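Local coordinates for T cell receptor mu chain (Monodelphis domestica, PDB 7L15), which pairs with a T cell receptor gamma chain to form the marsupial gamma-mu receptor, which probably recognises antigen through its variable domains, at residues V149-R154 with I201-K206; Y157-H162 with G185-I190; Y51-T54 with A58-W61; E74-S79 with L97-Q102. All coordinates share one frame; numbering follows the deposited sequence.

Interaction 1 of 4, residues V149-R154 with I201-K206; sequences VACLIR and ITCSVK
Cys151 and Cys203 are joined by the disulfide that pins the two sheets of an immunoglobulin C1-set sandwich, linking strand B (148-156) of one sheet to strand F (201-207) of the other. The SG atoms of Cys151 and Cys203 lie 2.0 Å apart, and the S-S torsion of -85° is close to the relaxed right angle, so the bridge carries little twist strain. In both cysteines SG stands anti to the backbone N (chi1 177° in Cys151, -174° in Cys203), which sends it straight across the sandwich. The CA atoms of the two cysteines are 6.3 Å apart, nearer than those of the flanking pairs. Branched aliphatic side chains suit those wider positions. Two residues before the bridge in each strand, Val149 presents CG2 to Ile201 CG1; two residues after it, Ile153 and Val205 pass alongside one another, heading opposite ways. Second-shell residues finish the core: Val140 packs on both Cys151 and Val205, Leu165 lies against Cys203 and Ile201, and Leu161 rests on Ile153 and Val205. Backbone bonds from Cys151 to His191 and from Ile153 to Ala189 hold strand B in its sheet. Val205 CG2 meets both CG1 and CD1 of Ile153, CD1 the closer at 3.8 Å.

Interaction 2 of 4, residues Y157-H162 with G185-I190; sequences YPKELH and GTYSAI
Beside the packing of Tyr157 and Lys159 on Tyr187, one small polar atom is doubly gripped: Thr186 OG1 is hydrogen-bonded to both Asn155 ND2 and Ser184 OG, which ties the residue before strand 187-194 to each of them. The contact itself is apolar. Lys159 sets its CB over the middle of the Tyr187 ring, 3.6 Å from the centroid and only 8° off the normal, a nearly ideal CH-pi contact. The two side chains run side by side in the same direction, bringing Lys159 CE to 3.6 Å from Tyr187 OH. A chi1 of 76° in Lys159 places CG between N and the carbonyl carbon, and bends further along send the ammonium end away from the strand, where Glu129 offers a long, weak ion pair. Tyr157 meets the edge of Tyr187, with CD1 near that ring's plane and 3.9 Å from CE1. Pro158 CB lies over one face of the Tyr157 ring, and the peptide between the two is cis; a cis Tyr-Pro step after strand B is a familiar feature of C1-set domains. Gly185 has a positive phi that suits glycine. Polar bonds such as Pro158 O to His207 NE2 hold the loop elsewhere, but across this contact the grip is by dispersion and CH-pi alone: the aliphatic stem of Lys159 lies on the ring while its ammonium end is led away.

Interaction 3 of 4, residues Y51-T54 with A58-W61; sequences YLWT and APLW
Strand residues Tyr51-Trp53 and Leu60-Trp61 pair antiparallel, with Leu52 and Leu60 as a hydrogen-bonded pair (Leu52 N to Leu60 O 2.8 Å, Leu60 N to Leu52 O 2.9 Å) and Tyr51 opposite Trp61 as a non-hydrogen-bonded one. The first of these bonds is the straighter, at 169° against 151°. Where the pairing gives out, a water donates to Leu52 O and Ala58 O and accepts from Thr54 N, linking the two strands beside the turn. On the face bearing Tyr51 and Trp61, the backbone CA of Trp61 lies over the tyrosine ring, 3.8 Å from its centroid. With Trp61 CG anti to its own N, the indole is carried out past the phenol in an offset edge-to-face pair, planes 69° apart and Trp61 CD1 3.5 Å from Tyr51 CZ. Pro59 meets Trp53 through a CH-pi contact: CG sits 3.4 Å from the centroid of the six-membered ring, almost on its normal, and the compact proline ring can direct C-H bonds at the indole face. Tyr51 OH is hydrogen-bonded to the backbone N of Lys105 of the gamma chain, and His96 of that chain packs edge-to-face with Trp53. Aromatic residues on this C-C' hairpin are characteristic of the V-set sheet through which paired antigen-receptor variable domains associate.

Interaction 4 of 4, residues E74-S79 with L97-Q102; sequences EGRITS and LRDSGQ
Arg76 grips Asp99 end-on in a two-pronged salt bridge, one nitrogen for each carboxylate oxygen, and this is the tight part of an otherwise sparse contact. Arg76 NH2 reaches OD1 of Asp99 at 2.8 Å on its syn lone pair and close to the guanidinium plane; NH1 reaches OD2 at 3.1 Å, on the syn side but 34° out of the carboxylate plane. The two flat groups are turned 43° apart, which makes the second bond the poorer one. Glu74 OE1 takes Arg76 NE at 2.7 Å, so that Glu74, Arg76 and Asp99 form a salt-bridge network. An extended arm from CG to NE lets arginine span the gap from the turn 74-77. Asp99 is buried and firmly placed: OD2 also takes the amide N of Gly96, while its backbone O receives Tyr103 OH, four residues on, as in the tyrosine corner of Greek-key beta sandwiches. Arg76 NH1 is further tied to Glu93 O. The solvent side is looser: Glu74, Gly75 and Arg98 are exposed, and Arg98 NH1 stays 6.1 Å from Arg76 NH2. The Arg76-Asp99 pair matches the Arg-Asp salt bridge familiar in V-set domains, to which Glu74 adds a second acid. One cation thus answers two anions, which probably stabilises the buried carboxylate as charged and holds the guanidinium against rotation.

How the interactions relate
From the N terminus, interaction 3 comes first and closes the short hairpin between strands 48-53 and 60-65. Interaction 4 follows in series, clasping the stretch from 74-79 to 97-102 in the same variable domain. The two touch: Trp53 N probably bonds Gln102 O, and Thr54 OG1 Ser100 O, since strands 48-53 and 101-109 are neighbours in one sheet. Further along, interaction 1 closes the long loop of the constant domain, and interaction 2 nests inside it. These also meet, through Ile153 O with Ala189 N and Lys206 N with His162 O. Between the domains interactions 2 and 4 come nearest, about 6 Å between nearest atoms, without touching.

Interaction 1 of 4, residues V149-R154 with I201-K206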
loop_
_atom_site.group_PDB
_atom_site.type_symbol
_atom_site.label_atom_id
_atom_site.label_comp_id
_atom_site.label_asym_id
_atom_site.label_seq_id
_atom_site.Cartn_x
_atom_site.Cartn_y
_atom_site.Cartn_z
ATOM N N VAL A 149 1.320 -24.225 12.139
ATOM C CA VAL A 149 1.371 -23.678 13.485
ATOM C C VAL A 149 1.723 -22.206 13.375
ATOM O O VAL A 149 2.686 -21.839 12.691
ATOM C CB VAL A 149 2.376 -24.425 14.380
ATOM C CG1 VAL A 149 3.762 -24.410 13.753
ATOM C CG2 VAL A 149 2.403 -23.792 15.762
ATOM N N ALA A 150 0.920 -21.366 14.014
ATOM C CA ALA A 150 1.211 -19.952 14.143
ATOM C C ALA A 150 1.603 -19.694 15.584
ATOM O O ALA A 150 0.969 -20.199 16.509
ATOM C CB ALA A 150 0.005 -19.073 13.762
ATOM N N CYS A 151 2.654 -18.924 15.771
ATOM C CA CYS A 151 3.034 -18.453 17.088
ATOM C C CYS A 151 2.694 -16.966 17.150
ATOM O O CYS A 151 3.253 -16.172 16.397
ATOM C CB CYS A 151 4.519 -18.727 17.341
ATOM S SG CYS A 151 5.060 -18.101 18.881
ATOM N N LEU A 152 1.760 -16.598 18.022
ATOM C CA LEU A 152 1.261 -15.232 18.116
ATOM C C LEU A 152 1.972 -14.521 19.259
ATOM O O LEU A 152 1.945 -14.992 20.399
ATOM C CB LEU A 152 -0.250 -15.231 18.335
ATOM C CG LEU A 152 -0.892 -13.953 18.859
ATOM C CD1 LEU A 152 -0.673 -12.838 17.890
ATOM C CD2 LEU A 152 -2.397 -14.201 19.038
ATOM N N ILE A 153 2.579 -13.379 18.960
ATOM C CA ILE A 153 3.434 -12.661 19.897
ATOM C C ILE A 153 2.892 -11.237 20.023
ATOM O O ILE A 153 3.004 -10.448 19.074
ATOM C CB ILE A 153 4.888 -12.669 19.419
ATOM C CG1 ILE A 153 5.326 -14.114 19.190
ATOM C CG2 ILE A 153 5.802 -11.957 20.440
ATOM C CD1 ILE A 153 6.548 -14.232 18.294
ATOM N N ARG A 154 2.321 -10.892 21.185
ATOM C CA ARG A 154 1.492 -9.689 21.295
ATOM C C ARG A 154 2.084 -8.630 22.209
ATOM O O ARG A 154 2.405 -8.897 23.371
ATOM C CB ARG A 154 0.084 -10.022 21.783
ATOM C CG ARG A 154 -0.684 -10.843 20.796
ATOM C CD ARG A 154 -2.143 -10.446 20.645
ATOM N NE ARG A 154 -2.489 -9.180 21.270
ATOM C CZ ARG A 154 -3.532 -9.009 22.073
ATOM N NH1 ARG A 154 -3.774 -7.817 22.586
ATOM N NH2 ARG A 154 -4.352 -10.023 22.343
ATOM N N ILE A 201 5.231 -29.075 20.079
ATOM C CA ILE A 201 5.710 -27.831 19.498
ATOM C C ILE A 201 5.973 -26.835 20.618
ATOM O O ILE A 201 5.234 -26.779 21.609
ATOM C CB ILE A 201 4.710 -27.275 18.452
ATOM C CG1 ILE A 201 5.228 -25.971 17.852
ATOM C CG2 ILE A 201 3.308 -27.122 19.034
ATOM C CD1 ILE A 201 6.562 -26.147 17.167
ATOM N N THR A 202 7.056 -26.081 20.480
ATOM C CA THR A 202 7.389 -25.032 21.428
ATOM C C THR A 202 7.704 -23.767 20.656
ATOM O O THR A 202 8.497 -23.791 19.710
ATOM C CB THR A 202 8.589 -25.419 22.309
ATOM O OG1 THR A 202 8.215 -26.491 23.183
ATOM C CG2 THR A 202 9.049 -24.223 23.140
ATOM N N CYS A 203 7.087 -22.665 21.050
ATOM C CA CYS A 203 7.461 -21.370 20.523
ATOM C C CYS A 203 8.235 -20.627 21.594
ATOM O O CYS A 203 7.758 -20.486 22.723
ATOM C CB CYS A 203 6.246 -20.555 20.098
ATOM S SG CYS A 203 6.804 -19.059 19.323
ATOM N N SER A 204 9.412 -20.144 21.244
ATOM C CA SER A 204 10.308 -19.558 22.220
ATOM C C SER A 204 10.742 -18.182 21.741
ATOM O O SER A 204 11.252 -18.045 20.623
ATOM C CB SER A 204 11.515 -20.464 22.448
ATOM O OG SER A 204 12.539 -19.732 23.093
ATOM N N VAL A 205 10.540 -17.170 22.586
ATOM C CA VAL A 205 10.763 -15.773 22.236
ATOM C C VAL A 205 11.788 -15.176 23.186
ATOM O O VAL A 205 11.704 -15.370 24.404
ATOM C CB VAL A 205 9.446 -14.972 22.286
ATOM C CG1 VAL A 205 9.703 -13.490 22.028
ATOM C CG2 VAL A 205 8.456 -15.536 21.272
ATOM N N LYS A 206 12.745 -14.446 22.631
ATOM C CA LYS A 206 13.752 -13.739 23.407
ATOM C C LYS A 206 13.568 -12.252 23.153
ATOM O O LYS A 206 13.516 -11.814 21.999
ATOM C CB LYS A 206 15.164 -14.198 23.036
ATOM C CG LYS A 206 15.619 -15.436 23.801
ATOM C CD LYS A 206 16.715 -16.180 23.057
ATOM C CE LYS A 206 17.478 -17.132 23.973
ATOM N NZ LYS A 206 18.966 -17.007 23.809
#

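Interaction 2 of 4, residues Y157-H162 with G185-I190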
loop_
_atom_site.group_PDB
_atom_site.type_symbol
_atom_site.label_atom_id
_atom_site.label_comp_id
_atom_site.label_asym_id
_atom_site.label_seq_id
_atom_site.Cartn_x
_atom_site.Cartn_y
_atom_site.Cartn_z
ATOM N N TYR A 157 7.716 -4.041 23.154
ATOM C CA TYR A 157 8.431 -2.873 22.753
ATOM C C TYR A 157 9.761 -3.000 23.483
ATOM O O TYR A 157 9.760 -3.387 24.661
ATOM C CB TYR A 157 7.716 -1.569 23.132
ATOM C CG TYR A 157 8.465 -0.406 22.529
ATOM C CD1 TYR A 157 8.250 -0.042 21.200
ATOM C CD2 TYR A 157 9.448 0.270 23.250
ATOM C CE1 TYR A 157 8.973 0.987 20.606
ATOM C CE2 TYR A 157 10.187 1.321 22.654
ATOM C CZ TYR A 157 9.932 1.666 21.332
ATOM O OH TYR A 157 10.637 2.683 20.726
ATOM N N PRO A 158 10.903 -2.702 22.831
ATOM C CA PRO A 158 11.077 -2.326 21.424
ATOM C C PRO A 158 10.903 -3.532 20.472
ATOM O O PRO A 158 10.655 -4.659 20.925
ATOM C CB PRO A 158 12.524 -1.788 21.384
ATOM C CG PRO A 158 13.233 -2.612 22.439
ATOM C CD PRO A 158 12.200 -2.833 23.527
ATOM N N LYS A 159 11.076 -3.297 19.170
ATOM C CA LYS A 159 10.687 -4.273 18.153
ATOM C C LYS A 159 11.662 -5.435 18.023
ATOM O O LYS A 159 11.273 -6.479 17.494
ATOM C CB LYS A 159 10.545 -3.595 16.773
ATOM C CG LYS A 159 11.876 -3.272 16.110
ATOM C CD LYS A 159 11.729 -2.408 14.864
ATOM C CE LYS A 159 11.919 -0.942 15.193
ATOM N NZ LYS A 159 12.625 -0.195 14.109
ATOM N N GLU A 160 12.914 -5.280 18.449
ATOM C CA GLU A 160 13.889 -6.351 18.280
ATOM C C GLU A 160 13.490 -7.557 19.131
ATOM O O GLU A 160 13.259 -7.429 20.344
ATOM C CB GLU A 160 15.297 -5.871 18.646
ATOM C CG GLU A 160 15.863 -4.808 17.705
ATOM C CD GLU A 160 15.269 -3.425 17.945
ATOM O OE1 GLU A 160 14.773 -3.185 19.062
ATOM O OE2 GLU A 160 15.296 -2.587 17.014
ATOM N N LEU A 161 13.375 -8.724 18.489
ATOM C CA LEU A 161 13.210 -9.981 19.212
ATOM C C LEU A 161 13.722 -11.124 18.350
ATOM O O LEU A 161 13.953 -10.980 17.149
ATOM C CB LEU A 161 11.751 -10.235 19.642
ATOM C CG LEU A 161 10.547 -10.103 18.693
ATOM C CD1 LEU A 161 10.886 -10.407 17.250
ATOM C CD2 LEU A 161 9.395 -10.988 19.123
ATOM N N HIS A 162 13.867 -12.275 18.979
ATOM C CA HIS A 162 14.254 -13.502 18.310
ATOM C C HIS A 162 13.203 -14.544 18.638
ATOM O O HIS A 162 12.814 -14.679 19.804
ATOM C CB HIS A 162 15.641 -13.951 18.770
ATOM C CG HIS A 162 16.229 -15.055 17.956
ATOM N ND1 HIS A 162 16.100 -16.385 18.303
ATOM C CD2 HIS A 162 16.973 -15.031 16.825
ATOM C CE1 HIS A 162 16.735 -17.132 17.418
ATOM N NE2 HIS A 162 17.277 -16.334 16.515
ATOM N N GLY A 185 1.076 1.866 19.658
ATOM C CA GLY A 185 2.494 2.144 19.745
ATOM C C GLY A 185 3.353 0.976 20.147
ATOM O O GLY A 185 4.552 1.168 20.380
ATOM N N THR A 186 2.795 -0.225 20.233
ATOM C CA THR A 186 3.588 -1.427 20.472
ATOM C C THR A 186 3.633 -2.280 19.201
ATOM O O THR A 186 3.018 -1.963 18.179
ATOM C CB THR A 186 3.021 -2.211 21.656
ATOM O OG1 THR A 186 1.709 -2.681 21.331
ATOM C CG2 THR A 186 2.924 -1.298 22.884
ATOM N N TYR A 187 4.391 -3.361 19.259
ATOM C CA TYR A 187 4.485 -4.296 18.157
ATOM C C TYR A 187 3.812 -5.605 18.531
ATOM O O TYR A 187 3.731 -5.970 19.704
ATOM C CB TYR A 187 5.947 -4.566 17.774
ATOM C CG TYR A 187 6.626 -3.343 17.212
ATOM C CD1 TYR A 187 7.201 -2.377 18.055
ATOM C CD2 TYR A 187 6.673 -3.139 15.855
ATOM C CE1 TYR A 187 7.824 -1.274 17.531
ATOM C CE2 TYR A 187 7.286 -2.025 15.319
ATOM C CZ TYR A 187 7.861 -1.101 16.157
ATOM O OH TYR A 187 8.468 -0.001 15.609
ATOM N N SER A 188 3.327 -6.300 17.512
ATOM C CA SER A 188 2.899 -7.674 17.644
ATOM C C SER A 188 3.425 -8.409 16.415
ATOM O O SER A 188 3.877 -7.800 15.445
ATOM C CB SER A 188 1.367 -7.780 17.826
ATOM O OG SER A 188 0.677 -7.687 16.596
ATOM N N ALA A 189 3.432 -9.728 16.481
ATOM C CA ALA A 189 4.129 -10.466 15.449
ATOM C C ALA A 189 3.560 -11.866 15.404
ATOM O O ALA A 189 2.987 -12.358 16.383
ATOM C CB ALA A 189 5.646 -10.497 15.703
ATOM N N ILE A 190 3.708 -12.483 14.240
ATOM C CA ILE A 190 3.285 -13.850 13.997
ATOM C C ILE A 190 4.446 -14.580 13.359
ATOM O O ILE A 190 5.010 -14.101 12.370
ATOM C CB ILE A 190 2.039 -13.925 13.094
ATOM C CG1 ILE A 190 0.826 -13.410 13.856
ATOM C CG2 ILE A 190 1.803 -15.362 12.633
ATOM C CD1 ILE A 190 -0.366 -13.443 13.068
#

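Interaction 3 of 4, residues Y51-T54 with A58-W61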
loop_
_atom_site.group_PDB
_atom_site.type_symbol
_atom_site.label_atom_id
_atom_site.label_comp_id
_atom_site.label_asym_id
_atom_site.label_seq_id
_atom_site.Cartn_x
_atom_site.Cartn_y
_atom_site.Cartn_z
ATOM N N TYR A 51 1.923 15.719 -2.792
ATOM C CA TYR A 51 1.157 14.481 -2.885
ATOM C C TYR A 51 1.880 13.380 -2.126
ATOM O O TYR A 51 3.114 13.308 -2.163
ATOM C CB TYR A 51 0.963 14.042 -4.343
ATOM C CG TYR A 51 -0.164 14.745 -5.033
ATOM C CD1 TYR A 51 -0.037 16.056 -5.439
ATOM C CD2 TYR A 51 -1.369 14.094 -5.272
ATOM C CE1 TYR A 51 -1.089 16.714 -6.058
ATOM C CE2 TYR A 51 -2.412 14.733 -5.881
ATOM C CZ TYR A 51 -2.270 16.043 -6.276
ATOM O OH TYR A 51 -3.314 16.681 -6.888
ATOM N N LEU A 52 1.096 12.515 -1.469
ATOM C CA LEU A 52 1.580 11.348 -0.739
ATOM C C LEU A 52 1.349 10.078 -1.558
ATOM O O LEU A 52 0.200 9.701 -1.817
ATOM C CB LEU A 52 0.878 11.225 0.617
ATOM C CG LEU A 52 1.312 9.986 1.417
ATOM C CD1 LEU A 52 2.849 9.946 1.599
ATOM C CD2 LEU A 52 0.598 9.895 2.770
ATOM N N TRP A 53 2.431 9.410 -1.944
ATOM C CA TRP A 53 2.386 8.146 -2.681
ATOM C C TRP A 53 2.788 7.039 -1.716
ATOM O O TRP A 53 3.973 6.768 -1.530
ATOM C CB TRP A 53 3.319 8.160 -3.908
ATOM C CG TRP A 53 2.858 9.057 -5.003
ATOM C CD1 TRP A 53 2.700 10.409 -4.946
ATOM C CD2 TRP A 53 2.516 8.669 -6.333
ATOM N NE1 TRP A 53 2.271 10.892 -6.164
ATOM C CE2 TRP A 53 2.155 9.840 -7.032
ATOM C CE3 TRP A 53 2.483 7.447 -7.001
ATOM C CZ2 TRP A 53 1.757 9.818 -8.350
ATOM C CZ3 TRP A 53 2.096 7.423 -8.305
ATOM C CH2 TRP A 53 1.732 8.604 -8.974
ATOM N N THR A 54 1.797 6.411 -1.080
ATOM C CA THR A 54 2.179 5.291 -0.227
ATOM C C THR A 54 2.019 3.994 -1.010
ATOM O O THR A 54 0.945 3.752 -1.567
ATOM C CB THR A 54 1.328 5.240 1.033
ATOM O OG1 THR A 54 1.454 6.464 1.759
ATOM C CG2 THR A 54 1.782 4.105 1.921
ATOM N N ALA A 58 -3.805 4.695 -3.181
ATOM C CA ALA A 58 -3.976 5.768 -4.155
ATOM C C ALA A 58 -3.099 6.955 -3.775
ATOM O O ALA A 58 -3.063 7.340 -2.600
ATOM C CB ALA A 58 -5.443 6.195 -4.219
ATOM N N PRO A 59 -2.357 7.535 -4.720
ATOM C CA PRO A 59 -1.673 8.797 -4.445
ATOM C C PRO A 59 -2.689 9.809 -3.947
ATOM O O PRO A 59 -3.804 9.891 -4.462
ATOM C CB PRO A 59 -1.100 9.199 -5.807
ATOM C CG PRO A 59 -0.955 7.937 -6.556
ATOM C CD PRO A 59 -2.006 6.978 -6.032
ATOM N N LEU A 60 -2.308 10.583 -2.938
ATOM C CA LEU A 60 -3.273 11.428 -2.259
ATOM C C LEU A 60 -2.778 12.867 -2.232
ATOM O O LEU A 60 -1.650 13.139 -1.813
ATOM C CB LEU A 60 -3.524 10.909 -0.836
ATOM C CG LEU A 60 -4.718 11.455 -0.043
ATOM C CD1 LEU A 60 -6.032 11.280 -0.799
ATOM C CD2 LEU A 60 -4.751 10.754 1.314
ATOM N N TRP A 61 -3.619 13.788 -2.674
ATOM C CA TRP A 61 -3.318 15.197 -2.498
ATOM C C TRP A 61 -3.331 15.562 -1.013
ATOM O O TRP A 61 -4.224 15.158 -0.270
ATOM C CB TRP A 61 -4.334 16.034 -3.264
ATOM C CG TRP A 61 -4.166 17.503 -3.096
ATOM C CD1 TRP A 61 -3.304 18.308 -3.767
ATOM C CD2 TRP A 61 -4.898 18.349 -2.201
ATOM N NE1 TRP A 61 -3.452 19.614 -3.351
ATOM C CE2 TRP A 61 -4.423 19.664 -2.386
ATOM C CE3 TRP A 61 -5.906 18.120 -1.260
ATOM C CZ2 TRP A 61 -4.922 20.753 -1.663
ATOM C CZ3 TRP A 61 -6.405 19.206 -0.534
ATOM C CH2 TRP A 61 -5.910 20.506 -0.745
HETATM O O HOH W 1 -0.896 7.395 -0.857
#

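Interaction 4 of 4, residues E74-S79 with L97-Q102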
loop_
_atom_site.group_PDB
_atom_site.type_symbol
_atom_site.label_atom_id
_atom_site.label_comp_id
_atom_site.label_asym_id
_atom_site.label_seq_id
_atom_site.Cartn_x
_atom_site.Cartn_y
_atom_site.Cartn_z
ATOM N N GLU A 74 -6.179 18.574 5.765
ATOM C CA GLU A 74 -6.413 18.500 7.205
ATOM C C GLU A 74 -5.795 19.713 7.891
ATOM O O GLU A 74 -4.832 20.300 7.398
ATOM C CB GLU A 74 -5.791 17.243 7.838
ATOM C CG GLU A 74 -6.176 15.895 7.270
ATOM C CD GLU A 74 -5.415 14.765 7.974
ATOM O OE1 GLU A 74 -5.194 14.878 9.198
ATOM O OE2 GLU A 74 -5.017 13.782 7.315
ATOM N N GLY A 75 -6.306 20.038 9.081
ATOM C CA GLY A 75 -5.757 21.160 9.833
ATOM C C GLY A 75 -4.280 21.023 10.169
ATOM O O GLY A 75 -3.536 22.007 10.150
ATOM N N ARG A 76 -3.835 19.810 10.498
ATOM C CA ARG A 76 -2.446 19.597 10.900
ATOM C C ARG A 76 -1.447 19.694 9.727
ATOM O O ARG A 76 -0.232 19.667 9.972
ATOM C CB ARG A 76 -2.313 18.246 11.613
ATOM C CG ARG A 76 -2.583 17.032 10.727
ATOM C CD ARG A 76 -2.740 15.706 11.506
ATOM N NE ARG A 76 -2.894 14.634 10.522
ATOM C CZ ARG A 76 -1.936 13.791 10.143
ATOM N NH1 ARG A 76 -0.728 13.832 10.701
ATOM N NH2 ARG A 76 -2.198 12.890 9.204
ATOM N N ILE A 77 -1.920 19.859 8.487
ATOM C CA ILE A 77 -1.093 19.893 7.277
ATOM C C ILE A 77 -1.080 21.309 6.707
ATOM O O ILE A 77 -2.144 21.911 6.514
ATOM C CB ILE A 77 -1.636 18.917 6.223
ATOM C CG1 ILE A 77 -1.648 17.483 6.772
ATOM C CG2 ILE A 77 -0.864 19.062 4.876
ATOM C CD1 ILE A 77 -2.043 16.431 5.762
ATOM N N THR A 78 0.110 21.843 6.422
ATOM C CA THR A 78 0.209 23.165 5.801
ATOM C C THR A 78 1.416 23.208 4.867
ATOM O O THR A 78 2.322 22.377 4.937
ATOM C CB THR A 78 0.323 24.311 6.832
ATOM O OG1 THR A 78 1.416 24.056 7.711
ATOM C CG2 THR A 78 -0.957 24.471 7.678
ATOM N N SER A 79 1.419 24.200 3.985
ATOM C CA SER A 79 2.549 24.430 3.105
ATOM C C SER A 79 2.838 25.926 3.057
ATOM O O SER A 79 2.007 26.747 3.431
ATOM C CB SER A 79 2.286 23.871 1.706
ATOM O OG SER A 79 1.065 24.371 1.209
ATOM N N LEU A 97 1.330 6.579 12.076
ATOM C CA LEU A 97 1.753 5.505 11.180
ATOM C C LEU A 97 1.188 5.667 9.777
ATOM O O LEU A 97 1.846 5.291 8.799
ATOM C CB LEU A 97 1.324 4.157 11.749
ATOM C CG LEU A 97 1.844 3.873 13.160
ATOM C CD1 LEU A 97 1.410 2.481 13.589
ATOM C CD2 LEU A 97 3.367 4.035 13.262
ATOM N N ARG A 98 -0.026 6.210 9.654
ATOM C CA ARG A 98 -0.621 6.376 8.333
ATOM C C ARG A 98 0.082 7.436 7.495
ATOM O O ARG A 98 -0.161 7.496 6.289
ATOM C CB ARG A 98 -2.110 6.715 8.461
ATOM C CG ARG A 98 -3.042 5.493 8.515
ATOM C CD ARG A 98 -3.848 5.441 9.819
ATOM N NE ARG A 98 -4.348 6.754 10.237
ATOM C CZ ARG A 98 -4.854 7.018 11.442
ATOM N NH1 ARG A 98 -5.279 8.242 11.732
ATOM N NH2 ARG A 98 -4.930 6.063 12.362
ATOM N N ASP A 99 0.956 8.258 8.081
ATOM C CA ASP A 99 1.642 9.275 7.291
ATOM C C ASP A 99 2.890 8.765 6.577
ATOM O O ASP A 99 3.535 9.562 5.888
ATOM C CB ASP A 99 2.016 10.455 8.182
ATOM C CG ASP A 99 0.792 11.129 8.784
ATOM O OD1 ASP A 99 -0.099 11.541 8.002
ATOM O OD2 ASP A 99 0.705 11.206 10.026
ATOM N N SER A 100 3.252 7.485 6.739
ATOM C CA SER A 100 4.417 6.918 6.061
ATOM C C SER A 100 4.197 6.829 4.553
ATOM O O SER A 100 3.095 6.578 4.076
ATOM C CB SER A 100 4.727 5.513 6.596
ATOM O OG SER A 100 5.092 5.553 7.964
ATOM N N GLY A 101 5.263 7.020 3.803
ATOM C CA GLY A 101 5.189 6.876 2.370
ATOM C C GLY A 101 6.191 7.792 1.689
ATOM O O GLY A 101 7.127 8.292 2.307
ATOM N N GLN A 102 5.979 7.976 0.393
ATOM C CA GLN A 102 6.856 8.784 -0.435
ATOM C C GLN A 102 6.174 10.123 -0.704
ATOM O O GLN A 102 5.137 10.171 -1.372
ATOM C CB GLN A 102 7.165 8.068 -1.745
ATOM C CG GLN A 102 8.232 8.761 -2.566
ATOM C CD GLN A 102 9.635 8.347 -2.153
ATOM O OE1 GLN A 102 9.811 7.526 -1.242
ATOM N NE2 GLN A 102 10.642 8.896 -2.838
#